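Local coordinates for protein alpha-galactosidase 1 (Saccharomyces cerevisiae, PDB 3LRK) that hydrolyses terminal, non-reducing alpha-D-galactose residues from alpha-D-galactosides, including galactose oligosaccharides and galactomannans, as a tetrameric family 27 glycosidase, at residues I322-V327 with Q344-P349. The protein carries 1 engineered substitution. Sequence-based numbering, arbitrary orientation.
Sequences IPATRV and QMWSGP
Arg326 lays the aliphatic base of its side chain over the indole of Trp346, its directly opposed neighbour in a non-hydrogen-bonded antiparallel pair. CB sits above the six-membered ring in a CH-pi contact, 3.7 Å from the centroid and 11° off the ring normal. CG, anti to the backbone N (chi1 -173°), follows over CE2 and NE1, and bends at chi2 and chi3 leave the guanidinium plane nearly perpendicular to the indole. The edge of the same ring is also engaged: NE1 donates to Gln344 OE1 at 2.7 Å, in the plane of that carbonyl, and Ala324 O lies at the edge near CZ3. Gln344 OE1 accepts from a water as well, which in turn accepts from Arg326 NH2 and so links guanidinium to amide. An alanine in place of Trp346 would probably open a gap beneath the Arg326 methylenes and leave Gln344 OE1 without its indole donor. Beyond the ring, Met282 and Met285 of helix 273-285 and Leu243 of helix 239-246 also touch Trp346, where the C-terminal beta-sandwich domain meets the TIM barrel. The strands form a beta hairpin at one side of the sandwich's antiparallel sheet. Thr325 and Ser347 make a hydrogen-bonded pair, Thr325 N to Ser347 O at 2.8 Å and Ser347 N to Thr325 O at 2.9 Å; Val327 N donates to Met345 O at 2.7 Å, the shortest of the three. On the face opposite the indole, Val327 CG2 presses against Met345 CE at 3.5 Å, a tight carbon contact, and also meets Ser347 CB; Ser347 OG turns elsewhere, to Ile376 O. Toward Ile322 the contact thins: CD1 reaches Pro349 CG at 4.0 Å, and a water bridges Ile322 N to Pro349 O.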
loop_
_atom_site.group_PDB
_atom_site.type_symbol
_atom_site.label_atom_id
_atom_site.label_comp_id
_atom_site.label_asym_id
_atom_site.label_seq_id
_atom_site.Cartn_x
_atom_site.Cartn_y
_atom_site.Cartn_z
ATOM N N ILE A 322 -22.794 -18.975 9.859
ATOM C CA ILE A 322 -21.443 -18.499 10.090
ATOM C C ILE A 322 -20.550 -19.094 9.003
ATOM O O ILE A 322 -20.530 -20.310 8.831
ATOM C CB ILE A 322 -20.940 -18.902 11.508
ATOM C CG1 ILE A 322 -21.828 -18.260 12.583
ATOM C CG2 ILE A 322 -19.470 -18.520 11.699
ATOM C CD1 ILE A 322 -21.589 -18.777 13.985
ATOM N N PRO A 323 -19.834 -18.235 8.241
ATOM C CA PRO A 323 -18.842 -18.745 7.304
ATOM C C PRO A 323 -17.796 -19.596 8.016
ATOM O O PRO A 323 -17.401 -19.286 9.146
ATOM C CB PRO A 323 -18.192 -17.467 6.750
ATOM C CG PRO A 323 -19.226 -16.425 6.897
ATOM C CD PRO A 323 -19.934 -16.766 8.188
ATOM N N ALA A 324 -17.344 -20.659 7.365
ATOM C CA ALA A 324 -16.294 -21.491 7.938
ATOM C C ALA A 324 -14.929 -20.782 7.926
ATOM O O ALA A 324 -14.732 -19.790 7.214
ATOM C CB ALA A 324 -16.219 -22.824 7.224
ATOM N N THR A 325 -14.004 -21.307 8.724
ATOM C CA THR A 325 -12.687 -20.730 8.930
ATOM C C THR A 325 -11.636 -21.650 8.331
ATOM O O THR A 325 -11.698 -22.871 8.499
ATOM C CB THR A 325 -12.400 -20.557 10.458
ATOM O OG1 THR A 325 -13.350 -19.645 11.022
ATOM C CG2 THR A 325 -10.971 -20.060 10.715
ATOM N N ARG A 326 -10.664 -21.071 7.629
ATOM C CA ARG A 326 -9.548 -21.862 7.141
ATOM C C ARG A 326 -8.588 -22.128 8.306
ATOM O O ARG A 326 -8.051 -21.189 8.912
ATOM C CB ARG A 326 -8.842 -21.172 5.977
ATOM C CG ARG A 326 -7.781 -22.047 5.320
ATOM C CD ARG A 326 -6.553 -21.216 4.982
ATOM N NE ARG A 326 -6.710 -20.545 3.714
ATOM C CZ ARG A 326 -5.942 -19.557 3.262
ATOM N NH1 ARG A 326 -4.929 -19.068 3.973
ATOM N NH2 ARG A 326 -6.210 -19.054 2.079
ATOM N N VAL A 327 -8.397 -23.407 8.626
ATOM C CA VAL A 327 -7.587 -23.802 9.786
ATOM C C VAL A 327 -6.105 -23.838 9.421
ATOM O O VAL A 327 -5.259 -23.347 10.184
ATOM C CB VAL A 327 -8.071 -25.147 10.416
ATOM C CG1 VAL A 327 -7.195 -25.552 11.608
ATOM C CG2 VAL A 327 -9.517 -25.028 10.853
ATOM N N GLN A 344 -5.667 -27.474 1.885
ATOM C CA GLN A 344 -6.291 -26.664 2.923
ATOM C C GLN A 344 -7.249 -27.490 3.769
ATOM O O GLN A 344 -7.864 -28.447 3.289
ATOM C CB GLN A 344 -7.042 -25.467 2.321
ATOM C CG GLN A 344 -6.256 -24.667 1.259
ATOM C CD GLN A 344 -6.980 -23.408 0.800
ATOM O OE1 GLN A 344 -8.143 -23.190 1.133
ATOM N NE2 GLN A 344 -6.292 -22.576 0.023
ATOM N N MET A 345 -7.357 -27.107 5.031
ATOM C CA MET A 345 -8.404 -27.602 5.905
ATOM C C MET A 345 -9.267 -26.435 6.361
ATOM O O MET A 345 -8.744 -25.404 6.805
ATOM C CB MET A 345 -7.808 -28.279 7.123
ATOM C CG MET A 345 -8.703 -29.330 7.720
ATOM S SD MET A 345 -8.715 -29.314 9.513
ATOM C CE MET A 345 -10.119 -28.239 9.709
ATOM N N TRP A 346 -10.582 -26.600 6.249
ATOM C CA TRP A 346 -11.533 -25.615 6.746
ATOM C C TRP A 346 -12.459 -26.282 7.752
ATOM O O TRP A 346 -12.692 -27.496 7.695
ATOM C CB TRP A 346 -12.360 -25.017 5.605
ATOM C CG TRP A 346 -11.597 -24.200 4.577
ATOM C CD1 TRP A 346 -10.628 -24.650 3.724
ATOM C CD2 TRP A 346 -11.787 -22.803 4.265
ATOM N NE1 TRP A 346 -10.188 -23.621 2.920
ATOM C CE2 TRP A 346 -10.897 -22.484 3.219
ATOM C CE3 TRP A 346 -12.630 -21.797 4.767
ATOM C CZ2 TRP A 346 -10.800 -21.192 2.681
ATOM C CZ3 TRP A 346 -12.544 -20.513 4.216
ATOM C CH2 TRP A 346 -11.631 -20.224 3.192
ATOM N N SER A 347 -12.980 -25.480 8.674
ATOM C CA SER A 347 -13.879 -25.957 9.721
ATOM C C SER A 347 -14.773 -24.806 10.142
ATOM O O SER A 347 -14.334 -23.651 10.162
ATOM C CB SER A 347 -13.082 -26.484 10.916
ATOM O OG SER A 347 -13.941 -26.972 11.933
ATOM N N GLY A 348 -16.023 -25.117 10.473
ATOM C CA GLY A 348 -16.983 -24.098 10.883
ATOM C C GLY A 348 -18.154 -24.648 11.676
ATOM O O GLY A 348 -18.584 -25.786 11.450
ATOM N N PRO A 349 -18.688 -23.835 12.606
ATOM C CA PRO A 349 -19.820 -24.253 13.426
ATOM C C PRO A 349 -21.129 -24.240 12.652
ATOM O O PRO A 349 -21.275 -23.488 11.681
ATOM C CB PRO A 349 -19.859 -23.201 14.532
ATOM C CG PRO A 349 -19.250 -21.983 13.926
ATOM C CD PRO A 349 -18.226 -22.474 12.946
HETATM O O HOH W 1 -23.115 -22.095 10.011
HETATM O O HOH W 2 -8.421 -20.488 0.952
#